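Local coordinates for protein tripeptidase (Staphylococcus aureus subsp. aureus, PDB 3RZA) that probably acts as a metal-dependent peptidase of the M20 family, cleaving tripeptides at a site with two metal ions, at residues Met235-Val240 against Thr244-Gly249; Glu23-Asn28 against Ile144-Ile149; Val160-Gly165 against Gly342-Ile347. One frame throughout, in Å; residues are numbered along the deposited sequence.

From the N terminus, contact 2 opens first, on helix 23-34, and closes about 115 residues later at the end of helix 128-147. It joins two helices on the outside of the metal-binding part. The chain then opens contact 3 just after strand 154-159 and closes it only at 342-347, where helix 344-348 starts. Contact 1 is nested inside that long loop: a short return from the end of helix 224-234 to strand 244-253, in the part that meets the second subunit. No loops cross. Contacts 1 and 2 lie on opposite sides of the chain's centre, their centres about 46 Å apart, while contact 3 is nearest the middle, beside the metals.

Contact 1: residues Met235-Val240 against Thr244-Gly249; sequences MKLGQV and TTANIG
Gly238 and Ala246 are joined by two backbone hydrogen bonds, the mark of an antiparallel hydrogen-bonded pair: Gly238 N gives to Ala246 O at 2.8 Å, and Ala246 N returns to Gly238 O at 3.0 Å. Gly238 O also receives a CA-H...O contact from Thr245 CA at 3.2 Å. An inverse gamma turn centred on Gln239 then takes the chain round a corner, and Val240 still lies against Thr244 and Ala246. Backbone bonds to Arg271, Glu269 and Glu267 hold strand 244-249 to strand 263-272.

The sheet and the helices 224-234 and 275-295 have the make-up of the lid or dimerisation domain of M20 peptidases, and the second subunit does pack here, its Thr257 and Ile259 carbonyls taking Asn247 ND2.

Apolar contacts fill the side facing the helices. Leu237 divides its methyls, CD2 lying 3.9 Å from Ala246 CB and CD1 3.9 Å from Ile248 CG1. Ala246 CB also meets Val240 CG2, at 4.0 Å. The selenium of Met235, a selenomethionine, is more distant from Ile248; the Met235 side chain also touches Val288 and Phe289 of helix 275-295.

Among the polar side chains, Gln239 leaves with CG anti to its backbone N and folds back at chi2 (70°). Its amide thus comes across the Thr245 methyl, OE1 to CG2 3.7 Å, while NE2 bonds to Asp241 O.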
HETATM    1  N   MSE A 235       7.576 -17.118  10.378  1.00 23.76           N
HETATM    2  CA  MSE A 235       7.023 -18.003   9.356  1.00 22.44           C
HETATM    3  C   MSE A 235       8.165 -18.599   8.582  1.00 21.60           C
HETATM    4  O   MSE A 235       9.168 -17.934   8.393  1.00 24.28           O
HETATM    5  CB  MSE A 235       6.148 -17.145   8.406  1.00 21.22           C
HETATM    6  CG  MSE A 235       5.106 -17.872   7.684  1.00 19.67           C
HETATM    7 SE   MSE A 235       3.831 -16.657   6.923  0.75 13.73          SE
HETATM    8  CE  MSE A 235       2.720 -16.325   8.533  1.00 14.79           C
ATOM      9  N   LYS A 236       8.022 -19.845   8.141  1.00 21.73           N
ATOM     10  CA  LYS A 236       8.912 -20.450   7.140  1.00 20.95           C
ATOM     11  C   LYS A 236       8.503 -19.890   5.779  1.00 20.72           C
ATOM     12  O   LYS A 236       7.317 -19.942   5.400  1.00 19.95           O
ATOM     13  CB  LYS A 236       8.791 -21.973   7.131  1.00 22.88           C
ATOM     14  CG  LYS A 236       9.152 -22.675   8.469  1.00 24.43           C
ATOM     15  CD  LYS A 236       9.338 -24.225   8.289  1.00 31.49           C
ATOM     16  CE  LYS A 236       8.597 -25.137   9.354  1.00 37.31           C
ATOM     17  NZ  LYS A 236       7.388 -25.896   8.761  1.00 39.14           N
ATOM     18  N   LEU A 237       9.455 -19.292   5.082  1.00 20.25           N
ATOM     19  CA  LEU A 237       9.201 -18.582   3.827  1.00 19.39           C
ATOM     20  C   LEU A 237      10.413 -18.747   2.936  1.00 20.14           C
ATOM     21  O   LEU A 237      11.461 -19.186   3.396  1.00 20.31           O
ATOM     22  CB  LEU A 237       8.978 -17.091   4.105  1.00 19.60           C
ATOM     23  CG  LEU A 237       7.673 -16.659   4.746  1.00 15.97           C
ATOM     24  CD1 LEU A 237       7.724 -15.182   5.125  1.00 18.98           C
ATOM     25  CD2 LEU A 237       6.503 -16.916   3.836  1.00 16.15           C
ATOM     26  N   GLY A 238      10.271 -18.373   1.664  1.00 19.52           N
ATOM     27  CA  GLY A 238      11.342 -18.507   0.682  1.00 18.07           C
ATOM     28  C   GLY A 238      11.440 -19.965   0.284  1.00 18.27           C
ATOM     29  O   GLY A 238      10.421 -20.599   0.029  1.00 15.28           O
ATOM     30  N   GLN A 239      12.657 -20.506   0.252  1.00 19.82           N
ATOM     31  CA  GLN A 239      12.857 -21.925  -0.089  1.00 20.81           C
ATOM     32  C   GLN A 239      12.622 -22.715   1.180  1.00 22.33           C
ATOM     33  O   GLN A 239      13.547 -22.951   1.948  1.00 21.74           O
ATOM     34  CB  GLN A 239      14.254 -22.163  -0.675  1.00 23.28           C
ATOM     35  CG  GLN A 239      14.439 -23.547  -1.368  1.00 24.06           C
ATOM     36  CD  GLN A 239      13.662 -23.674  -2.691  1.00 28.59           C
ATOM     37  OE1 GLN A 239      13.678 -22.763  -3.533  1.00 28.24           O
ATOM     38  NE2 GLN A 239      12.982 -24.802  -2.872  1.00 26.67           N
ATOM     39  N   VAL A 240      11.361 -23.073   1.414  1.00 21.36           N
ATOM     40  CA  VAL A 240      10.958 -23.768   2.644  1.00 22.11           C
ATOM     41  C   VAL A 240      11.666 -25.137   2.781  1.00 23.41           C
ATOM     42  O   VAL A 240      12.187 -25.471   3.839  1.00 23.29           O
ATOM     43  CB  VAL A 240       9.406 -23.932   2.720  1.00 21.42           C
ATOM     44  CG1 VAL A 240       8.997 -24.822   3.914  1.00 21.32           C
ATOM     45  CG2 VAL A 240       8.727 -22.550   2.788  1.00 20.05           C
ATOM     46  N   THR A 244       9.545 -27.083  -1.977  1.00 21.42           N
ATOM     47  CA  THR A 244       8.472 -26.232  -1.454  1.00 18.15           C
ATOM     48  C   THR A 244       8.931 -24.765  -1.291  1.00 17.46           C
ATOM     49  O   THR A 244       9.995 -24.495  -0.734  1.00 18.67           O
ATOM     50  CB  THR A 244       7.896 -26.765  -0.088  1.00 21.79           C
ATOM     51  OG1 THR A 244       7.525 -28.146  -0.202  1.00 17.64           O
ATOM     52  CG2 THR A 244       6.651 -25.943   0.342  1.00 17.90           C
ATOM     53  N   THR A 245       8.113 -23.837  -1.779  1.00 17.62           N
ATOM     54  CA  THR A 245       8.396 -22.403  -1.684  1.00 17.55           C
ATOM     55  C   THR A 245       7.209 -21.640  -1.082  1.00 17.34           C
ATOM     56  O   THR A 245       6.086 -22.121  -1.105  1.00 16.20           O
ATOM     57  CB  THR A 245       8.824 -21.781  -3.089  1.00 17.38           C
ATOM     58  OG1 THR A 245       7.735 -21.818  -4.021  1.00 19.49           O
ATOM     59  CG2 THR A 245       9.993 -22.517  -3.685  1.00 14.31           C
ATOM     60  N   ALA A 246       7.485 -20.445  -0.549  1.00 18.13           N
ATOM     61  CA  ALA A 246       6.453 -19.538  -0.077  1.00 16.76           C
ATOM     62  C   ALA A 246       6.925 -18.065  -0.172  1.00 16.76           C
ATOM     63  O   ALA A 246       8.093 -17.773   0.042  1.00 15.15           O
ATOM     64  CB  ALA A 246       6.060 -19.904   1.352  1.00 16.31           C
ATOM     65  N   ASN A 247       6.003 -17.172  -0.549  1.00 16.76           N
ATOM     66  CA  ASN A 247       6.295 -15.769  -0.821  1.00 17.30           C
ATOM     67  C   ASN A 247       5.182 -14.848  -0.287  1.00 16.88           C
ATOM     68  O   ASN A 247       4.000 -15.089  -0.551  1.00 16.01           O
ATOM     69  CB  ASN A 247       6.427 -15.556  -2.329  1.00 19.50           C
ATOM     70  CG  ASN A 247       7.007 -14.188  -2.683  1.00 17.68           C
ATOM     71  OD1 ASN A 247       8.081 -13.841  -2.223  1.00 18.42           O
ATOM     72  ND2 ASN A 247       6.304 -13.424  -3.537  1.00 13.15           N
ATOM     73  N   ILE A 248       5.568 -13.812   0.469  1.00 16.80           N
ATOM     74  CA  ILE A 248       4.683 -12.679   0.770  1.00 16.35           C
ATOM     75  C   ILE A 248       4.896 -11.670  -0.351  1.00 19.08           C
ATOM     76  O   ILE A 248       5.941 -11.006  -0.425  1.00 17.82           O
ATOM     77  CB  ILE A 248       4.977 -12.026   2.138  1.00 16.28           C
ATOM     78  CG1 ILE A 248       4.986 -13.065   3.274  1.00 18.85           C
ATOM     79  CG2 ILE A 248       3.948 -10.923   2.429  1.00 17.63           C
ATOM     80  CD1 ILE A 248       3.677 -13.867   3.458  1.00 15.96           C
ATOM     81  N   GLY A 249       3.925 -11.606  -1.262  1.00 18.94           N
ATOM     82  CA  GLY A 249       4.013 -10.765  -2.433  1.00 18.36           C
ATOM     83  C   GLY A 249       3.575  -9.330  -2.247  1.00 19.12           C
ATOM     84  O   GLY A 249       4.092  -8.460  -2.921  1.00 19.85           O
TER

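Contact 2: residues Glu23-Asn28 against Ile144-Ile149; sequences EQRLLN and IKEQQI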
ATOM      1  N   GLU A  23      10.406 -23.521 -43.283  1.00 21.78           N
ATOM      2  CA  GLU A  23      10.903 -22.604 -42.237  1.00 23.83           C
ATOM      3  C   GLU A  23      10.422 -21.170 -42.414  1.00 23.54           C
ATOM      4  O   GLU A  23      10.118 -20.487 -41.433  1.00 24.57           O
ATOM      5  CB  GLU A  23      12.447 -22.588 -42.225  1.00 27.11           C
ATOM      6  CG  GLU A  23      13.097 -23.945 -41.905  1.00 31.33           C
ATOM      7  CD  GLU A  23      14.620 -23.886 -41.879  1.00 35.41           C
ATOM      8  OE1 GLU A  23      15.214 -22.817 -42.179  1.00 32.22           O
ATOM      9  OE2 GLU A  23      15.223 -24.930 -41.562  1.00 41.09           O
ATOM     10  N   GLN A  24      10.424 -20.701 -43.657  1.00 22.55           N
ATOM     11  CA  GLN A  24       9.895 -19.385 -43.976  1.00 25.32           C
ATOM     12  C   GLN A  24       8.397 -19.324 -43.722  1.00 22.33           C
ATOM     13  O   GLN A  24       7.910 -18.333 -43.195  1.00 18.02           O
ATOM     14  CB  GLN A  24      10.197 -19.012 -45.435  1.00 26.64           C
ATOM     15  CG  GLN A  24       9.791 -17.578 -45.860  1.00 33.80           C
ATOM     16  CD  GLN A  24      10.549 -16.502 -45.085  1.00 43.04           C
ATOM     17  OE1 GLN A  24       9.993 -15.835 -44.197  1.00 46.86           O
ATOM     18  NE2 GLN A  24      11.834 -16.367 -45.376  1.00 45.25           N
ATOM     19  N   ARG A  25       7.664 -20.352 -44.145  1.00 22.04           N
ATOM     20  CA  ARG A  25       6.215 -20.378 -43.907  1.00 22.19           C
ATOM     21  C   ARG A  25       5.891 -20.361 -42.405  1.00 21.93           C
ATOM     22  O   ARG A  25       4.972 -19.645 -41.986  1.00 24.42           O
ATOM     23  CB  ARG A  25       5.561 -21.581 -44.573  1.00 20.58           C
ATOM     24  CG  ARG A  25       4.010 -21.588 -44.480  1.00 22.35           C
ATOM     25  CD  ARG A  25       3.428 -22.678 -45.328  1.00 23.21           C
ATOM     26  NE  ARG A  25       3.874 -23.993 -44.872  1.00 16.90           N
ATOM     27  CZ  ARG A  25       3.932 -25.108 -45.621  1.00 24.28           C
ATOM     28  NH1 ARG A  25       3.504 -25.128 -46.890  1.00 24.98           N
ATOM     29  NH2 ARG A  25       4.392 -26.242 -45.071  1.00 23.23           N
ATOM     30  N   LEU A  26       6.642 -21.143 -41.618  1.00 19.72           N
ATOM     31  CA  LEU A  26       6.517 -21.172 -40.144  1.00 17.59           C
ATOM     32  C   LEU A  26       6.724 -19.788 -39.549  1.00 17.10           C
ATOM     33  O   LEU A  26       5.939 -19.354 -38.704  1.00 14.44           O
ATOM     34  CB  LEU A  26       7.548 -22.149 -39.532  1.00 17.65           C
ATOM     35  CG  LEU A  26       7.670 -22.278 -37.999  1.00 16.59           C
ATOM     36  CD1 LEU A  26       6.325 -22.547 -37.365  1.00 13.13           C
ATOM     37  CD2 LEU A  26       8.675 -23.383 -37.631  1.00 15.08           C
ATOM     38  N   LEU A  27       7.812 -19.130 -39.974  1.00 17.11           N
ATOM     39  CA  LEU A  27       8.140 -17.767 -39.526  1.00 18.28           C
ATOM     40  C   LEU A  27       7.022 -16.773 -39.875  1.00 17.68           C
ATOM     41  O   LEU A  27       6.610 -16.008 -39.028  1.00 20.25           O
ATOM     42  CB  LEU A  27       9.504 -17.305 -40.126  1.00 18.94           C
ATOM     43  CG  LEU A  27       9.994 -15.863 -39.868  1.00 20.96           C
ATOM     44  CD1 LEU A  27       9.963 -15.531 -38.411  1.00 19.63           C
ATOM     45  CD2 LEU A  27      11.427 -15.642 -40.479  1.00 17.96           C
ATOM     46  N   ASN A  28       6.527 -16.814 -41.106  1.00 17.87           N
ATOM     47  CA  ASN A  28       5.415 -15.947 -41.524  1.00 19.88           C
ATOM     48  C   ASN A  28       4.138 -16.186 -40.714  1.00 18.00           C
ATOM     49  O   ASN A  28       3.490 -15.228 -40.317  1.00 18.66           O
ATOM     50  CB  ASN A  28       5.120 -16.089 -43.032  1.00 21.41           C
ATOM     51  CG  ASN A  28       6.277 -15.599 -43.918  1.00 25.04           C
ATOM     52  OD1 ASN A  28       7.134 -14.834 -43.493  1.00 27.48           O
ATOM     53  ND2 ASN A  28       6.286 -16.047 -45.155  1.00 24.38           N
ATOM     54  N   ILE A 144       1.839 -32.195 -42.840  1.00 25.69           N
ATOM     55  CA  ILE A 144       1.088 -33.466 -42.872  1.00 25.49           C
ATOM     56  C   ILE A 144       0.116 -33.540 -44.071  1.00 28.49           C
ATOM     57  O   ILE A 144       0.124 -34.541 -44.824  1.00 28.35           O
ATOM     58  CB  ILE A 144       0.333 -33.713 -41.542  1.00 25.00           C
ATOM     59  CG1 ILE A 144       1.336 -34.067 -40.435  1.00 23.50           C
ATOM     60  CG2 ILE A 144      -0.710 -34.842 -41.703  1.00 22.10           C
ATOM     61  CD1 ILE A 144       0.771 -33.988 -39.004  1.00 22.88           C
ATOM     62  N   LYS A 145      -0.651 -32.466 -44.268  1.00 27.72           N
ATOM     63  CA  LYS A 145      -1.555 -32.333 -45.412  1.00 32.28           C
ATOM     64  C   LYS A 145      -0.820 -32.453 -46.749  1.00 33.53           C
ATOM     65  O   LYS A 145      -1.133 -33.318 -47.555  1.00 34.91           O
ATOM     66  CB  LYS A 145      -2.300 -30.988 -45.350  1.00 35.20           C
ATOM     67  CG  LYS A 145      -3.387 -30.812 -46.418  1.00 40.21           C
ATOM     68  CD  LYS A 145      -4.292 -29.615 -46.113  1.00 44.84           C
ATOM     69  CE  LYS A 145      -5.357 -29.422 -47.204  1.00 46.41           C
ATOM     70  NZ  LYS A 145      -5.832 -28.024 -47.285  1.00 45.38           N
ATOM     71  N   GLU A 146       0.189 -31.618 -46.952  1.00 33.54           N
ATOM     72  CA  GLU A 146       0.822 -31.494 -48.270  1.00 34.05           C
ATOM     73  C   GLU A 146       1.751 -32.670 -48.635  1.00 34.87           C
ATOM     74  O   GLU A 146       1.970 -32.922 -49.824  1.00 36.63           O
ATOM     75  CB  GLU A 146       1.546 -30.140 -48.387  1.00 33.17           C
ATOM     76  CG  GLU A 146       2.964 -30.086 -47.785  1.00 33.38           C
ATOM     77  CD  GLU A 146       3.472 -28.662 -47.552  1.00 33.32           C
ATOM     78  OE1 GLU A 146       2.825 -27.689 -48.019  1.00 31.90           O
ATOM     79  OE2 GLU A 146       4.528 -28.506 -46.891  1.00 30.18           O
ATOM     80  N   GLN A 147       2.294 -33.365 -47.623  1.00 34.70           N
ATOM     81  CA  GLN A 147       3.109 -34.576 -47.828  1.00 36.69           C
ATOM     82  C   GLN A 147       2.389 -35.921 -47.599  1.00 35.28           C
ATOM     83  O   GLN A 147       2.971 -36.957 -47.904  1.00 36.39           O
ATOM     84  CB  GLN A 147       4.372 -34.510 -46.972  1.00 38.29           C
ATOM     85  CG  GLN A 147       5.230 -33.276 -47.267  1.00 43.07           C
ATOM     86  CD  GLN A 147       6.718 -33.543 -47.154  1.00 49.93           C
ATOM     87  OE1 GLN A 147       7.391 -32.947 -46.321  1.00 52.55           O
ATOM     88  NE2 GLN A 147       7.245 -34.434 -48.006  1.00 50.72           N
ATOM     89  N   GLN A 148       1.128 -35.892 -47.150  1.00 33.79           N
ATOM     90  CA  GLN A 148       0.301 -37.089 -46.934  1.00 35.73           C
ATOM     91  C   GLN A 148       0.927 -38.050 -45.923  1.00 37.37           C
ATOM     92  O   GLN A 148       0.964 -39.254 -46.149  1.00 40.55           O
ATOM     93  CB  GLN A 148       0.009 -37.810 -48.261  1.00 37.51           C
ATOM     94  N   ILE A 149       1.439 -37.497 -44.821  1.00 35.08           N
ATOM     95  CA  ILE A 149       2.161 -38.280 -43.810  1.00 34.20           C
ATOM     96  C   ILE A 149       1.092 -39.037 -43.016  1.00 33.46           C
ATOM     97  O   ILE A 149       0.156 -38.407 -42.540  1.00 32.86           O
ATOM     98  CB  ILE A 149       2.968 -37.377 -42.861  1.00 31.74           C
ATOM     99  CG1 ILE A 149       4.086 -36.673 -43.626  1.00 32.51           C
ATOM    100  CG2 ILE A 149       3.589 -38.185 -41.720  1.00 32.57           C
ATOM    101  CD1 ILE A 149       4.703 -35.576 -42.853  1.00 31.76           C
TER
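Arg25 and Glu146 reach for each other from opposite directions, their CA atoms 13.1 Å apart, and this one pair makes the whole contact. The charged interaction is a two-pronged, end-on salt bridge. Arg25 NH1 donates to Glu146 OE1 at 2.9 Å, and Arg25 NH2 donates to Glu146 OE2, also at 2.9 Å and nearly straight. The two flat groups are not coplanar, however; their planes are twisted 43° apart. The NH1 bond uses the syn lone pair of OE1, whereas NH2 approaches OE2 from above the carboxylate plane.

Side-chain shape supplies the reach. The Glu146 chain is extended beyond CG, and Arg25 leaves its helix with CG anti to the backbone N before bending at chi3 (62°) to present both terminal nitrogens.

A second acid of helix 128-147, Glu139, seven residues before Glu146, also forms a salt bridge with Arg25 NH2. Arg25 of helix 23-34 therefore spans two acids along helix 128-147, while Leu26 packs on helix 374-393. With two carboxylates around it, the guanidinium is very likely charged; since Glu146 is exposed, water probably screens the pairing and keeps its strength modest.

Contact 3: residues Val160-Gly165 against Gly342-Ile347; sequences VGEESG and GSDGSI. With CA (calcium ion), chain D.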
ATOM      1  N   VAL A 160      -8.219 -20.403 -23.998  1.00 15.79           N
ATOM      2  CA  VAL A 160      -8.324 -18.965 -23.718  1.00 15.10           C
ATOM      3  C   VAL A 160      -7.984 -18.801 -22.244  1.00 18.18           C
ATOM      4  O   VAL A 160      -7.939 -19.791 -21.496  1.00 16.32           O
ATOM      5  CB  VAL A 160      -9.714 -18.439 -23.998  1.00 16.45           C
ATOM      6  CG1 VAL A 160      -9.949 -18.324 -25.535  1.00 13.43           C
ATOM      7  CG2 VAL A 160     -10.787 -19.325 -23.328  1.00 12.87           C
ATOM      8  N   GLY A 161      -7.632 -17.583 -21.848  1.00 17.45           N
ATOM      9  CA  GLY A 161      -7.425 -17.265 -20.456  1.00 17.33           C
ATOM     10  C   GLY A 161      -6.357 -18.017 -19.691  1.00 18.61           C
ATOM     11  O   GLY A 161      -6.414 -18.037 -18.468  1.00 20.24           O
ATOM     12  N   GLU A 162      -5.389 -18.639 -20.375  1.00 15.92           N
ATOM     13  CA  GLU A 162      -4.306 -19.321 -19.672  1.00 18.59           C
ATOM     14  C   GLU A 162      -3.541 -18.367 -18.758  1.00 18.30           C
ATOM     15  O   GLU A 162      -3.204 -18.734 -17.634  1.00 18.51           O
ATOM     16  CB  GLU A 162      -3.355 -20.033 -20.641  1.00 17.91           C
ATOM     17  CG  GLU A 162      -2.368 -21.043 -19.974  1.00 20.20           C
ATOM     18  CD  GLU A 162      -1.014 -20.450 -19.483  1.00 22.59           C
ATOM     19  OE1 GLU A 162      -0.687 -19.243 -19.682  1.00 21.82           O
ATOM     20  OE2 GLU A 162      -0.254 -21.223 -18.888  1.00 32.81           O
ATOM     21  N   GLU A 163      -3.347 -17.141 -19.230  1.00 18.40           N
ATOM     22  CA  GLU A 163      -2.638 -16.099 -18.487  1.00 22.53           C
ATOM     23  C   GLU A 163      -3.453 -15.405 -17.406  1.00 20.73           C
ATOM     24  O   GLU A 163      -2.909 -14.581 -16.716  1.00 19.84           O
ATOM     25  CB  GLU A 163      -2.110 -15.024 -19.456  1.00 22.18           C
ATOM     26  CG  GLU A 163      -1.250 -15.539 -20.574  1.00 23.66           C
ATOM     27  CD  GLU A 163       0.109 -15.950 -20.146  1.00 26.10           C
ATOM     28  OE1 GLU A 163       0.400 -16.157 -18.940  1.00 22.18           O
ATOM     29  OE2 GLU A 163       0.974 -16.060 -21.039  1.00 23.39           O
ATOM     30  N   SER A 164      -4.747 -15.721 -17.286  1.00 23.22           N
ATOM     31  CA  SER A 164      -5.582 -15.310 -16.149  1.00 24.75           C
ATOM     32  C   SER A 164      -5.727 -16.415 -15.063  1.00 26.42           C
ATOM     33  O   SER A 164      -6.611 -16.310 -14.210  1.00 28.84           O
ATOM     34  CB  SER A 164      -6.979 -14.903 -16.642  1.00 24.26           C
ATOM     35  OG  SER A 164      -6.908 -13.968 -17.676  1.00 26.81           O
ATOM     36  N   GLY A 165      -4.858 -17.437 -15.080  1.00 22.71           N
ATOM     37  CA  GLY A 165      -4.908 -18.538 -14.113  1.00 20.71           C
ATOM     38  C   GLY A 165      -5.551 -19.800 -14.662  1.00 20.41           C
ATOM     39  O   GLY A 165      -6.368 -20.428 -13.976  1.00 22.11           O
ATOM     40  N   GLY A 342       2.615 -23.557 -13.274  1.00 20.07           N
ATOM     41  CA  GLY A 342       1.521 -24.279 -13.902  1.00 23.01           C
ATOM     42  C   GLY A 342       1.378 -23.987 -15.392  1.00 21.08           C
ATOM     43  O   GLY A 342       2.065 -23.147 -15.944  1.00 21.25           O
ATOM     44  N   SER A 343       0.480 -24.719 -16.022  1.00 20.04           N
ATOM     45  CA  SER A 343       0.135 -24.543 -17.433  1.00 17.64           C
ATOM     46  C   SER A 343      -1.195 -25.233 -17.608  1.00 18.71           C
ATOM     47  O   SER A 343      -1.698 -25.866 -16.652  1.00 17.41           O
ATOM     48  CB  SER A 343       1.195 -25.186 -18.337  1.00 19.64           C
ATOM     49  OG  SER A 343       1.010 -26.584 -18.438  1.00 17.20           O
ATOM     50  N   ASP A 344      -1.754 -25.183 -18.816  1.00 18.60           N
ATOM     51  CA  ASP A 344      -2.993 -25.917 -19.100  1.00 20.50           C
ATOM     52  C   ASP A 344      -2.871 -27.420 -18.902  1.00 19.89           C
ATOM     53  O   ASP A 344      -3.866 -28.080 -18.585  1.00 19.17           O
ATOM     54  CB  ASP A 344      -3.519 -25.613 -20.515  1.00 22.37           C
ATOM     55  CG  ASP A 344      -4.088 -24.191 -20.639  1.00 25.93           C
ATOM     56  OD1 ASP A 344      -4.622 -23.635 -19.650  1.00 24.32           O
ATOM     57  OD2 ASP A 344      -3.989 -23.631 -21.727  1.00 25.84           O
ATOM     58  N   GLY A 345      -1.659 -27.942 -19.073  1.00 18.20           N
ATOM     59  CA  GLY A 345      -1.331 -29.314 -18.725  1.00 20.73           C
ATOM     60  C   GLY A 345      -1.587 -29.717 -17.293  1.00 19.62           C
ATOM     61  O   GLY A 345      -1.903 -30.867 -17.049  1.00 20.86           O
ATOM     62  N   SER A 346      -1.458 -28.767 -16.357  1.00 18.44           N
ATOM     63  CA  SER A 346      -1.793 -28.993 -14.940  1.00 18.01           C
ATOM     64  C   SER A 346      -3.276 -29.302 -14.755  1.00 20.07           C
ATOM     65  O   SER A 346      -3.628 -30.102 -13.893  1.00 19.95           O
ATOM     66  CB  SER A 346      -1.435 -27.774 -14.070  1.00 19.42           C
ATOM     67  OG  SER A 346      -0.074 -27.360 -14.208  1.00 15.64           O
ATOM     68  N   ILE A 347      -4.135 -28.659 -15.558  1.00 19.06           N
ATOM     69  CA  ILE A 347      -5.566 -28.908 -15.511  1.00 20.83           C
ATOM     70  C   ILE A 347      -5.938 -30.170 -16.272  1.00 23.23           C
ATOM     71  O   ILE A 347      -6.753 -30.967 -15.780  1.00 26.13           O
ATOM     72  CB  ILE A 347      -6.377 -27.716 -16.050  1.00 21.98           C
ATOM     73  CG1 ILE A 347      -6.065 -26.433 -15.262  1.00 23.92           C
ATOM     74  CG2 ILE A 347      -7.883 -28.015 -15.981  1.00 22.73           C
ATOM     75  CD1 ILE A 347      -6.179 -26.560 -13.695  1.00 23.67           C
TER
HETATM   76 CA    CA D 402       2.806 -16.825 -20.093  1.00 32.28          CA
HETATM   77  O   HOH W   1      -6.534 -21.733 -19.801  1.00 20.91           O
HETATM   78  O   HOH W   2       2.564 -19.374 -20.002  1.00 33.92           O
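Glu162 lays its aliphatic stem against the carboxylate of Asp344, CG resting 3.5 Å from OD1 and equally far from OD2, so carbon rather than oxygen is what Glu162 offers to the other acid. The side chains meet at a slant, and their carboxylate planes are almost perpendicular, 87° apart. The bend at chi2 (-89°) turns the Glu162 carboxylate off to one side, where OE2 comes 3.6 Å from Ser343 CA and remains 5.0 Å from Asp344 OD1.

Asp344 faces back toward the strand end. A water donates to its OD1 at 2.7 Å and to the carbonyl O of Val160, bridging the two segments, while OD2 bonds to Thr159. Ser343, just before it, is the N-cap of helix 344-348, its OG accepting a weak bond from Gly345 N.

Glu163, the next residue after Glu162, sends its carboxylate to the calcium ion. It holds the metal with both oxygens, unequally: OE2 at 2.2 Å and OE1 at 2.8 Å. Asp129 and His366 complete the protein ligands, and Asp129 also binds the neighbouring zinc ion, with His98 and Asp186, the paired-metal arrangement of M20 peptidases. A water on the calcium donates to Glu162 OE1 at 3.3 Å.

Consecutive glutamates thus play separate parts, Glu163 in the first shell of the metal and Glu162 reaching it through water. With its side chain also about 4 Å from the zinc ion at the nearest atoms, Glu162 sits where M20 peptidases carry the general-base glutamate that precedes a metal-binding one, and its position is consistent with that role.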